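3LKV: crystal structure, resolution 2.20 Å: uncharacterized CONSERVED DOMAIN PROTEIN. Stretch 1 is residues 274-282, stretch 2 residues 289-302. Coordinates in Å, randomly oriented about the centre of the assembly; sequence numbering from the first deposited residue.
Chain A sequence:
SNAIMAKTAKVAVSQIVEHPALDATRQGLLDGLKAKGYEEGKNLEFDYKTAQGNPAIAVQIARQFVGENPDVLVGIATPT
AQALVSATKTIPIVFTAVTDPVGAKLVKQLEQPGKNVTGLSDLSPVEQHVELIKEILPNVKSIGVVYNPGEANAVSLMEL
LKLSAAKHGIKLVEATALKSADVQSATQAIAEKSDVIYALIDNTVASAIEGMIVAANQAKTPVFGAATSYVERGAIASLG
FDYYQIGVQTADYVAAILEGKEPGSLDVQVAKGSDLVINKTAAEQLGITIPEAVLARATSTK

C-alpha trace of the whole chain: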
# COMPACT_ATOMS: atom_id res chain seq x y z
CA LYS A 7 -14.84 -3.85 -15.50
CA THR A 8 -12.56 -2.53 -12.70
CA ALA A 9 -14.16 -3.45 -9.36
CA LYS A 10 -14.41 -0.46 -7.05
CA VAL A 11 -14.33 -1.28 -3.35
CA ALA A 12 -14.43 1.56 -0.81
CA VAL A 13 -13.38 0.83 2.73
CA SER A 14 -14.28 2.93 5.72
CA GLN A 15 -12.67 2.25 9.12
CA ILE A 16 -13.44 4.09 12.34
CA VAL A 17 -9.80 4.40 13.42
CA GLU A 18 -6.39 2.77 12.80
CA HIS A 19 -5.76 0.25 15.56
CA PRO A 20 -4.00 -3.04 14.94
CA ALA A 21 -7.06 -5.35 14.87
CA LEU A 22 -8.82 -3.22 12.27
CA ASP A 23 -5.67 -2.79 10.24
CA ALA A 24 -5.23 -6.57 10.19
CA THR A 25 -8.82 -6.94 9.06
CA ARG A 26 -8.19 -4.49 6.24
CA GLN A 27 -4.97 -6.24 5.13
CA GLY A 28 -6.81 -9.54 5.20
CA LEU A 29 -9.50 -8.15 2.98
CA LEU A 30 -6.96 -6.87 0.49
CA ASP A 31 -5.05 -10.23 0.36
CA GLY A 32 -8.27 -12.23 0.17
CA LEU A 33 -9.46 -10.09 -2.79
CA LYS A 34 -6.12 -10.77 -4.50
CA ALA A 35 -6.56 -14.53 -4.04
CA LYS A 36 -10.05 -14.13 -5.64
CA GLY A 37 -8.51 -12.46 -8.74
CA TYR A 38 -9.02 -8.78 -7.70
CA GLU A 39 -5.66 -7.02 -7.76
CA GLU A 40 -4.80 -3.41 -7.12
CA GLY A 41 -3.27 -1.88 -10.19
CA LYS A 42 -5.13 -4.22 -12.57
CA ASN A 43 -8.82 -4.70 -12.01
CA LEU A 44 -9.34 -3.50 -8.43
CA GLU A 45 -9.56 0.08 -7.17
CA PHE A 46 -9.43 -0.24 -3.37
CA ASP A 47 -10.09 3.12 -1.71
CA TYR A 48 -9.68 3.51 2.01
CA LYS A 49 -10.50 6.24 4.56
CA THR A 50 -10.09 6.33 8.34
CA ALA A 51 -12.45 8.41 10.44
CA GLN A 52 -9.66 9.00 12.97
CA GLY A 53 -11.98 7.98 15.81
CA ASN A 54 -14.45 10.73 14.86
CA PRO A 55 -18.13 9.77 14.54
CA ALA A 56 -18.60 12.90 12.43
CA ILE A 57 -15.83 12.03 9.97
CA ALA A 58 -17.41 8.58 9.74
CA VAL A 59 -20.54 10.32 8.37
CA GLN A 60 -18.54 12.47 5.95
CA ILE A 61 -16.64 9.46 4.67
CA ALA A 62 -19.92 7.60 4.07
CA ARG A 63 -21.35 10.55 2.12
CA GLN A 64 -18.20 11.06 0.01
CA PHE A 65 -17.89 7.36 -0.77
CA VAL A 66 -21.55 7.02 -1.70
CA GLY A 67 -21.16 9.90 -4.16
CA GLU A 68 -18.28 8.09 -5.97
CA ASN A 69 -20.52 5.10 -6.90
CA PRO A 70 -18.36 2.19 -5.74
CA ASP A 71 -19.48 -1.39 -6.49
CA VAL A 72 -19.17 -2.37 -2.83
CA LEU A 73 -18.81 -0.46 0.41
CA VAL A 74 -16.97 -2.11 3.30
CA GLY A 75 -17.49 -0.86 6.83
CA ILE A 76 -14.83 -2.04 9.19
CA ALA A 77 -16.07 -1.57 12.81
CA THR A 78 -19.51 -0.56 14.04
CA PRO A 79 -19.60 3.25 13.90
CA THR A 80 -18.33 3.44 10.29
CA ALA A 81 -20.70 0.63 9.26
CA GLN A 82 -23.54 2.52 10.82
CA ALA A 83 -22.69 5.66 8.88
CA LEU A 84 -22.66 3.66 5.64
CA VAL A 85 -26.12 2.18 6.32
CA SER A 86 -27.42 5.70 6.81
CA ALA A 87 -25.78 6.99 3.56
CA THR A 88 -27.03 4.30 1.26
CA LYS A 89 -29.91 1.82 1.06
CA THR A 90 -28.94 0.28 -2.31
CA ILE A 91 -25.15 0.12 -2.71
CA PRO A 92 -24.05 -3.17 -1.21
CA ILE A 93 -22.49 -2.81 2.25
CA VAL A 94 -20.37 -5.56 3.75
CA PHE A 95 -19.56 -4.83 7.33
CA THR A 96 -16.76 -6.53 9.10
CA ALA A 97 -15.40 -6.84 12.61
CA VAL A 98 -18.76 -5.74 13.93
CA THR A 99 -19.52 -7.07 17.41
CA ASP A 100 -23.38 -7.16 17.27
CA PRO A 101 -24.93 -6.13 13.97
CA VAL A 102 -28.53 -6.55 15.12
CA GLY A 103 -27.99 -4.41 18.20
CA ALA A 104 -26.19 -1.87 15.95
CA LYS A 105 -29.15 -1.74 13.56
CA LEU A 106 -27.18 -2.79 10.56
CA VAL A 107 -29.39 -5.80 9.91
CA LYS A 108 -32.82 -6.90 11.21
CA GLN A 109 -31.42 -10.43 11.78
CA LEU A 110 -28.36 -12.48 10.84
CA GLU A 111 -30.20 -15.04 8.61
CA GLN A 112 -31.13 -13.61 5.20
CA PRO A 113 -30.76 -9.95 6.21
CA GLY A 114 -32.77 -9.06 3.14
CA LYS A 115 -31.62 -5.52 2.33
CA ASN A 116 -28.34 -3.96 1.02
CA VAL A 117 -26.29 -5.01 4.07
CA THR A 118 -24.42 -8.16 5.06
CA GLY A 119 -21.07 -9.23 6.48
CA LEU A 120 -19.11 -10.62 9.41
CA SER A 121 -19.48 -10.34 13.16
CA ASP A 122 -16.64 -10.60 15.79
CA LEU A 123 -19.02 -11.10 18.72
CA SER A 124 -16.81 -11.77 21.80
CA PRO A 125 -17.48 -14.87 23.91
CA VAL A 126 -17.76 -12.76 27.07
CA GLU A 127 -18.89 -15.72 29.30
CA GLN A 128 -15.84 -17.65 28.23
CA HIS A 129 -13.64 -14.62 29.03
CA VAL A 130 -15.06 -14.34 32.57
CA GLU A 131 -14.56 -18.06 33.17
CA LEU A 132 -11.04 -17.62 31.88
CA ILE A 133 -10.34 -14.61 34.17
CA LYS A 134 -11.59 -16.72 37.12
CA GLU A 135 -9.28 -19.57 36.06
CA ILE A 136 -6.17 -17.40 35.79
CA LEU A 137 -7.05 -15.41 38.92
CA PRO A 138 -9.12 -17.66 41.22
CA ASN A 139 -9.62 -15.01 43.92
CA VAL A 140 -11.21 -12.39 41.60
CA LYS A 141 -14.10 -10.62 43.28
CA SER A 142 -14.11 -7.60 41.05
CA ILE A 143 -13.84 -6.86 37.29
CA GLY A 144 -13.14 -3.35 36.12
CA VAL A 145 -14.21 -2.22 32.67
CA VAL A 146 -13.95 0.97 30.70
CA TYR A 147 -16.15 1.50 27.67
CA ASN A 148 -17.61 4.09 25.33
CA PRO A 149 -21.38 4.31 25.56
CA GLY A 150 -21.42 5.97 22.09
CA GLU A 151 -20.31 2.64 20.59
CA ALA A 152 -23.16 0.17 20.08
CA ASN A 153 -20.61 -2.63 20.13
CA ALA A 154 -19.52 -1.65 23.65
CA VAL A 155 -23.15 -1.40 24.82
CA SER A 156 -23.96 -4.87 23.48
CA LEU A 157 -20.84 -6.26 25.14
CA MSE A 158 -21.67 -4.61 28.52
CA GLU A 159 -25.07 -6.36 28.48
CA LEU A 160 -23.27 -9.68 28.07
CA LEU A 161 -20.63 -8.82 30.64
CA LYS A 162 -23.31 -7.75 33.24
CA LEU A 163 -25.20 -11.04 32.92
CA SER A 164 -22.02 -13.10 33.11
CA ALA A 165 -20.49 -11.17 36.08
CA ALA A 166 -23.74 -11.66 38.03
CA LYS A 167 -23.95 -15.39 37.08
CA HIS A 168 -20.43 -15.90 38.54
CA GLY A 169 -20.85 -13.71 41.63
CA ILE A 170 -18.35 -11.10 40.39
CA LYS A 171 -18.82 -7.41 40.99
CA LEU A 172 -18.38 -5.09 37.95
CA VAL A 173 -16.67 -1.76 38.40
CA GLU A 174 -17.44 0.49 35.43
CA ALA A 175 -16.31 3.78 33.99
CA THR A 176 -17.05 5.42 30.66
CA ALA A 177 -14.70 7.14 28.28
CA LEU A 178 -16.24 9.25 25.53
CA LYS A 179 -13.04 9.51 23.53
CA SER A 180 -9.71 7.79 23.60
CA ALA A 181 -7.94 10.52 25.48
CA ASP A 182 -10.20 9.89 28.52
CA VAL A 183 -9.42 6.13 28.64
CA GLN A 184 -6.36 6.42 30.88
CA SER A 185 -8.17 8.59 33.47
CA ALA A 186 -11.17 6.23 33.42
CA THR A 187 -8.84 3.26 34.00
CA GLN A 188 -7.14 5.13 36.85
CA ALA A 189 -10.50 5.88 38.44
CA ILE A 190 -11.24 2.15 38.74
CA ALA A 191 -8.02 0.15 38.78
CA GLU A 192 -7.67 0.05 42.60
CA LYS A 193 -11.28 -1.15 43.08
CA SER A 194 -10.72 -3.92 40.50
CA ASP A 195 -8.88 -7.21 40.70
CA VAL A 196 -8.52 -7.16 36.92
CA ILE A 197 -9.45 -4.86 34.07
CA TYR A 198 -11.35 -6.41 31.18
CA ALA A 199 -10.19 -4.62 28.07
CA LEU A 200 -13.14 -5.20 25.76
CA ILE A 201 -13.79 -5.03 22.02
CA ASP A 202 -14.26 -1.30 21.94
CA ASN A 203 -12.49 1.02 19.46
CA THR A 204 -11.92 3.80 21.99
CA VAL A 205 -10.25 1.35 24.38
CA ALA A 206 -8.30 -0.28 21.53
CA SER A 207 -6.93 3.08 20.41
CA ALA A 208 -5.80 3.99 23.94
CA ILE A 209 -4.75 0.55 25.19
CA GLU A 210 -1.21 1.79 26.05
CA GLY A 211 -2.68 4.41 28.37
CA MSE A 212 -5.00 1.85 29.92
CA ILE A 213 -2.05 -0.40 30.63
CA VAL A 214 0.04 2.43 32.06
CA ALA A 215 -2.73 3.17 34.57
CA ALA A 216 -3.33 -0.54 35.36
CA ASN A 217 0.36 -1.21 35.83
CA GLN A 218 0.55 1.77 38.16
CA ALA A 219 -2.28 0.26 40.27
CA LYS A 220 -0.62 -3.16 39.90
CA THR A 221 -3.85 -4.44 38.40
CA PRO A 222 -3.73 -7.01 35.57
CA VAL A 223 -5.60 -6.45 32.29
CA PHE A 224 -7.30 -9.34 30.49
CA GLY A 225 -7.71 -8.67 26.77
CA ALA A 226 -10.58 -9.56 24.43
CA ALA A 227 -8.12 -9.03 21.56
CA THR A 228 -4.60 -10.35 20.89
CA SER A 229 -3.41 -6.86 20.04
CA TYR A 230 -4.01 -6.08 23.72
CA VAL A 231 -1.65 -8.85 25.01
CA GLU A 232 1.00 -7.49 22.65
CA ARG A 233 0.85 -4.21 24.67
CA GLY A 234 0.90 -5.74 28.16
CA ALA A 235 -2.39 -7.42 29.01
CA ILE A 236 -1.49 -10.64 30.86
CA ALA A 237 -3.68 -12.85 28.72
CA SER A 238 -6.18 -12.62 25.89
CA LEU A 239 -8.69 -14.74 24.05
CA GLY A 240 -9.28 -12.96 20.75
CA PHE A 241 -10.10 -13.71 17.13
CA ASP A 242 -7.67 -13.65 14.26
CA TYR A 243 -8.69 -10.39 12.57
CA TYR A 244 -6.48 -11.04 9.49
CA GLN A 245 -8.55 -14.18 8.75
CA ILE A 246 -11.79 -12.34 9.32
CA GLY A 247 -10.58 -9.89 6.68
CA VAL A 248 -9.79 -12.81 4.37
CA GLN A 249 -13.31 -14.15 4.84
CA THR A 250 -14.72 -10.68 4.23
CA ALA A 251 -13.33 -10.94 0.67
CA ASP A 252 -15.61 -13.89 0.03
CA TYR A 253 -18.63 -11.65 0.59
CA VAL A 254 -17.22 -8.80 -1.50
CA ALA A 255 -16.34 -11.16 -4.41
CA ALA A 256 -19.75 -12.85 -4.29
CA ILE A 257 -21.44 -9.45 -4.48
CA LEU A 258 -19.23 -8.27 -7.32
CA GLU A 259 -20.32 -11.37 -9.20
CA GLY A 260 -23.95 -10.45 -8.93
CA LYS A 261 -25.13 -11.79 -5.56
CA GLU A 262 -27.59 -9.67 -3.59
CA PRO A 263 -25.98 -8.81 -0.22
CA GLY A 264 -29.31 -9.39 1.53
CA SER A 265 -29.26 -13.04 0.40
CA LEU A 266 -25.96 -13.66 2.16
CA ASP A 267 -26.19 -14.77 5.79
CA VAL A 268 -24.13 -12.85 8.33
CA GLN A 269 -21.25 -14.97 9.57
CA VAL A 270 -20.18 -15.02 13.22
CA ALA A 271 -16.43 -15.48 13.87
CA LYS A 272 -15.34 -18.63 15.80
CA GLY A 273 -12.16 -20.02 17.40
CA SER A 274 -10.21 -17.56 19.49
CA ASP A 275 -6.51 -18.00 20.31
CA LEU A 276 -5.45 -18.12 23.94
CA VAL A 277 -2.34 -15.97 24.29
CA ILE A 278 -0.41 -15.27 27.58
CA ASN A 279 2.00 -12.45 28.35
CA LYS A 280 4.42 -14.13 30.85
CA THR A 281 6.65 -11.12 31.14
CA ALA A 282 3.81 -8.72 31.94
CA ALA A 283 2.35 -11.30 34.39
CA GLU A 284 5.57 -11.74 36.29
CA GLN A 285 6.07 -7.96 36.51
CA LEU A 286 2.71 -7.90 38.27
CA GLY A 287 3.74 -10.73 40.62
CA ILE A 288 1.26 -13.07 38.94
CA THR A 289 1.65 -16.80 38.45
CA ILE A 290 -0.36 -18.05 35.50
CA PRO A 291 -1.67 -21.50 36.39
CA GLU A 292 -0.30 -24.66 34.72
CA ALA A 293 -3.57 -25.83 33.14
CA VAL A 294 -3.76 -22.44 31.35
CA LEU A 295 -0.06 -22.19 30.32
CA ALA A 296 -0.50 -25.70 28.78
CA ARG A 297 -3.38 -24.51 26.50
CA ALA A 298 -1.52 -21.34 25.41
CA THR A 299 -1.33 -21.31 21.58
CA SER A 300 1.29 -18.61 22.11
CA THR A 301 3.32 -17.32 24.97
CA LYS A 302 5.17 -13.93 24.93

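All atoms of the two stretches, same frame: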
# COMPACT_ATOMS: atom_id res chain seq x y z
N SER A 274 -11.05 -18.65 19.03
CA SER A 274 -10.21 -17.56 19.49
C SER A 274 -8.89 -18.17 19.91
O SER A 274 -8.87 -19.32 20.29
CB SER A 274 -10.91 -16.86 20.66
OG SER A 274 -12.27 -16.55 20.36
N ASP A 275 -7.79 -17.44 19.85
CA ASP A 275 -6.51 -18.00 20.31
C ASP A 275 -6.21 -17.49 21.71
O ASP A 275 -6.26 -16.28 21.97
CB ASP A 275 -5.36 -17.65 19.37
CG ASP A 275 -5.60 -18.15 17.94
OD1 ASP A 275 -5.80 -19.38 17.79
OD2 ASP A 275 -5.62 -17.32 17.00
N LEU A 276 -5.90 -18.42 22.60
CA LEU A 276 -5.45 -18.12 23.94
C LEU A 276 -4.00 -17.72 23.91
O LEU A 276 -3.15 -18.52 23.54
CB LEU A 276 -5.65 -19.35 24.83
CG LEU A 276 -5.22 -19.26 26.29
CD1 LEU A 276 -5.64 -17.94 26.91
CD2 LEU A 276 -5.74 -20.53 27.13
N VAL A 277 -3.70 -16.48 24.27
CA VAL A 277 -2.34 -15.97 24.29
C VAL A 277 -2.05 -15.44 25.70
O VAL A 277 -2.94 -14.88 26.32
CB VAL A 277 -2.20 -14.86 23.26
CG1 VAL A 277 -0.80 -14.25 23.30
CG2 VAL A 277 -2.61 -15.39 21.82
N ILE A 278 -0.83 -15.67 26.21
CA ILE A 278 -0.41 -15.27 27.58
C ILE A 278 0.82 -14.38 27.50
O ILE A 278 1.75 -14.69 26.77
CB ILE A 278 -0.01 -16.48 28.47
CG1 ILE A 278 -1.13 -17.50 28.59
CG2 ILE A 278 0.42 -16.02 29.86
CD1 ILE A 278 -2.50 -16.90 28.84
N ASN A 279 0.82 -13.28 28.25
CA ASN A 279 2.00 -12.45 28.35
C ASN A 279 2.72 -12.71 29.69
O ASN A 279 2.44 -12.09 30.71
CB ASN A 279 1.67 -10.99 28.18
CG ASN A 279 2.90 -10.15 27.97
OD1 ASN A 279 4.01 -10.53 28.39
ND2 ASN A 279 2.74 -9.01 27.32
N LYS A 280 3.69 -13.64 29.64
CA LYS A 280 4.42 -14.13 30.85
C LYS A 280 5.20 -13.01 31.47
O LYS A 280 5.15 -12.81 32.68
CB LYS A 280 5.41 -15.25 30.51
CG LYS A 280 4.90 -16.71 30.53
CD LYS A 280 5.83 -17.61 29.60
CE LYS A 280 6.35 -18.92 30.27
NZ LYS A 280 7.13 -19.77 29.28
N THR A 281 5.91 -12.26 30.65
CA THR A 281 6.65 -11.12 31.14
C THR A 281 5.73 -10.20 31.91
O THR A 281 5.91 -10.03 33.12
CB THR A 281 7.27 -10.35 29.98
OG1 THR A 281 7.73 -11.31 29.03
CG2 THR A 281 8.41 -9.48 30.46
N ALA A 282 4.72 -9.63 31.25
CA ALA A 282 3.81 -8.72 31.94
C ALA A 282 3.26 -9.32 33.24
O ALA A 282 3.09 -8.60 34.20
CB ALA A 282 2.65 -8.30 31.01
N THR A 289 1.32 -15.47 38.87
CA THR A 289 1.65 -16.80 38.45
C THR A 289 0.49 -17.31 37.63
O THR A 289 -0.58 -17.50 38.16
CB THR A 289 1.86 -17.71 39.72
OG1 THR A 289 3.17 -17.44 40.24
CG2 THR A 289 1.69 -19.23 39.44
N ILE A 290 0.70 -17.55 36.35
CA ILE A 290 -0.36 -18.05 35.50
C ILE A 290 -0.43 -19.54 35.75
O ILE A 290 0.57 -20.19 35.66
CB ILE A 290 -0.08 -17.82 34.00
CG1 ILE A 290 0.23 -16.33 33.69
CG2 ILE A 290 -1.23 -18.33 33.18
CD1 ILE A 290 -0.99 -15.40 33.77
N PRO A 291 -1.61 -20.08 36.07
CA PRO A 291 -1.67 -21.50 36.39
C PRO A 291 -1.25 -22.46 35.27
O PRO A 291 -1.33 -22.11 34.08
CB PRO A 291 -3.14 -21.72 36.76
CG PRO A 291 -3.58 -20.40 37.31
CD PRO A 291 -2.82 -19.37 36.52
N GLU A 292 -0.85 -23.68 35.66
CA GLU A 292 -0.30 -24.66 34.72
C GLU A 292 -1.32 -25.07 33.68
O GLU A 292 -0.97 -25.10 32.51
CB GLU A 292 0.29 -25.93 35.42
CG GLU A 292 1.81 -25.86 35.88
CD GLU A 292 2.66 -24.74 35.23
OE1 GLU A 292 3.42 -25.01 34.28
OE2 GLU A 292 2.55 -23.57 35.66
N ALA A 293 -2.55 -25.37 34.09
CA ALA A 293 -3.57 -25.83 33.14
C ALA A 293 -3.80 -24.80 31.99
O ALA A 293 -4.13 -25.17 30.84
CB ALA A 293 -4.89 -26.15 33.86
N VAL A 294 -3.57 -23.52 32.30
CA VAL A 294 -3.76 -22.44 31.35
C VAL A 294 -2.52 -22.32 30.47
O VAL A 294 -2.65 -22.26 29.25
CB VAL A 294 -4.08 -21.10 32.08
CG1 VAL A 294 -4.03 -19.95 31.11
CG2 VAL A 294 -5.42 -21.19 32.71
N LEU A 295 -1.33 -22.30 31.08
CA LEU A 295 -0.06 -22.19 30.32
C LEU A 295 0.07 -23.34 29.30
O LEU A 295 0.64 -23.15 28.21
CB LEU A 295 1.16 -22.19 31.26
CG LEU A 295 1.56 -20.92 32.01
CD1 LEU A 295 2.65 -21.19 33.05
CD2 LEU A 295 2.03 -19.84 31.02
N ALA A 296 -0.45 -24.51 29.66
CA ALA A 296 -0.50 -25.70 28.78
C ALA A 296 -1.35 -25.51 27.52
O ALA A 296 -0.98 -26.01 26.46
CB ALA A 296 -0.99 -26.93 29.55
N ARG A 297 -2.49 -24.81 27.64
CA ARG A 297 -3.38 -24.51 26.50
C ARG A 297 -2.94 -23.31 25.65
O ARG A 297 -3.57 -23.02 24.65
CB ARG A 297 -4.81 -24.26 26.98
CG ARG A 297 -5.49 -25.46 27.63
CD ARG A 297 -7.04 -25.38 27.56
NE ARG A 297 -7.59 -24.09 27.99
CZ ARG A 297 -7.68 -23.67 29.25
NH1 ARG A 297 -7.23 -24.41 30.26
NH2 ARG A 297 -8.20 -22.49 29.51
N ALA A 298 -1.88 -22.61 26.04
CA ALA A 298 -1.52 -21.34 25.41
C ALA A 298 -0.97 -21.55 24.02
O ALA A 298 0.16 -22.01 23.88
CB ALA A 298 -0.50 -20.59 26.23
N THR A 299 -1.77 -21.20 22.99
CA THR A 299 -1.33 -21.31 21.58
C THR A 299 -0.12 -20.40 21.33
O THR A 299 0.58 -20.54 20.34
CB THR A 299 -2.48 -21.01 20.50
OG1 THR A 299 -2.71 -19.60 20.37
CG2 THR A 299 -3.80 -21.73 20.81
N SER A 300 0.12 -19.45 22.23
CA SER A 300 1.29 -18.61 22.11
C SER A 300 1.61 -18.08 23.49
O SER A 300 0.81 -18.26 24.42
CB SER A 300 1.04 -17.48 21.11
OG SER A 300 2.13 -16.57 21.09
N THR A 301 2.76 -17.42 23.64
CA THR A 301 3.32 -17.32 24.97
C THR A 301 4.28 -16.16 25.32
O THR A 301 4.99 -16.26 26.32
CB THR A 301 3.99 -18.69 25.38
OG1 THR A 301 3.86 -18.88 26.80
CG2 THR A 301 5.48 -18.79 24.90
N LYS A 302 4.27 -15.06 24.57
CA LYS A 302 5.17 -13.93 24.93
C LYS A 302 4.98 -13.43 26.40
O LYS A 302 5.94 -13.28 27.18
CB LYS A 302 5.04 -12.77 23.92
CG LYS A 302 3.62 -12.18 23.74
CD LYS A 302 3.42 -11.63 22.31
CE LYS A 302 3.27 -12.76 21.24
NZ LYS A 302 3.51 -12.29 19.86

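Stretch 1 carries a short strand that reaches Ile-278, turns at Asn-279 and enters a helix at Lys-280. Stretch 2 contributes a helix beginning at Glu-292 and then a non-helical tail that runs to the chain end. The axes of strand 275-278 and helix 292-297 approach to 8.6 Å, and their N-to-C directions differ by 117°, so the helix lies obliquely across the strand. The tail behaves differently: it runs alongside the strand in the same direction. CA-CA distances of 5.3 Å for Leu-276 and Ala-298, 5.0 Å for Val-277 and Ser-300, 5.0 Å for Ile-278 and Thr-301, and 4.9 Å for Asn-279 and Lys-302 hold this register, with both sequences advancing together.

Close backbones do not here amount to a well-bonded sheet. The carbonyl of Leu-276 receives the two bonds that tie the start of the tail to the strand, and both are weak. Thr-299 N donates to Leu-276 O at 3.1 Å, but its N-H...O angle is only 122°; Thr-299 OG1 donates to the same Leu-276 O at 3.4 Å. One residue thus brings both its amide and its hydroxyl to a single acceptor, consistent with a Thr-299 CA-to-CB bond that points toward the strand. Further along, Ile-278 O lies 3.4 Å from Lys-302 N, yet the angle is too poor for a hydrogen bond. The same oxygen does receive a CA-H...O contact from Thr-301 CA at 3.6 Å, with an angle of 128° at the hydrogen.

The apolar packing centres on Ile-278, which has the largest area covered by the other stretch, 110 Å². Its CA-to-CB bond points sideways, and its chi1 and chi2 are both m. Ile-278 CG2 meets Ile-290 CG1 at 3.8 Å and Leu-295 CD2 at 4.3 Å; Ile-278 CD1 reaches Val-294 CG1 at 4.1 Å, and Ile-278 CG1 lies 3.9 Å from Ala-298 CB. These branched and small hydrocarbon groups come from before the helix, within it and just after it, so one strand residue touches all three segments. Leu-276, two residues earlier, extends the patch: its side chain starts sideways but its end comes nearer to stretch 2, placing Leu-276 CD2 4.4 Å from Val-294 CG1 and 3.8 Å from Arg-297 CB. The latter contact uses the aliphatic base of the arginine, while its guanidinium nitrogens NH1 and NH2 are hydrogen-bonded elsewhere in the structure.

At the far end, the chemistry becomes polar. Asn-279 occupies the N-cap position, and its OD1 accepts from Ala-282 N at 3.1 Å with a nearly straight angle of 168°, satisfying an amide in the helix's first turn. Beside this cap, Thr-281 OG1 donates a weak hydrogen bond to Lys-302 O at 3.2 Å. Lys-280 instead presents its aliphatic chain, with Lys-280 CD 3.7 Å from Thr-301 OG1 and Lys-280 CG 4.3 Å from Leu-295 CD2. In all, the contact buries 735 Å², summed over both sides.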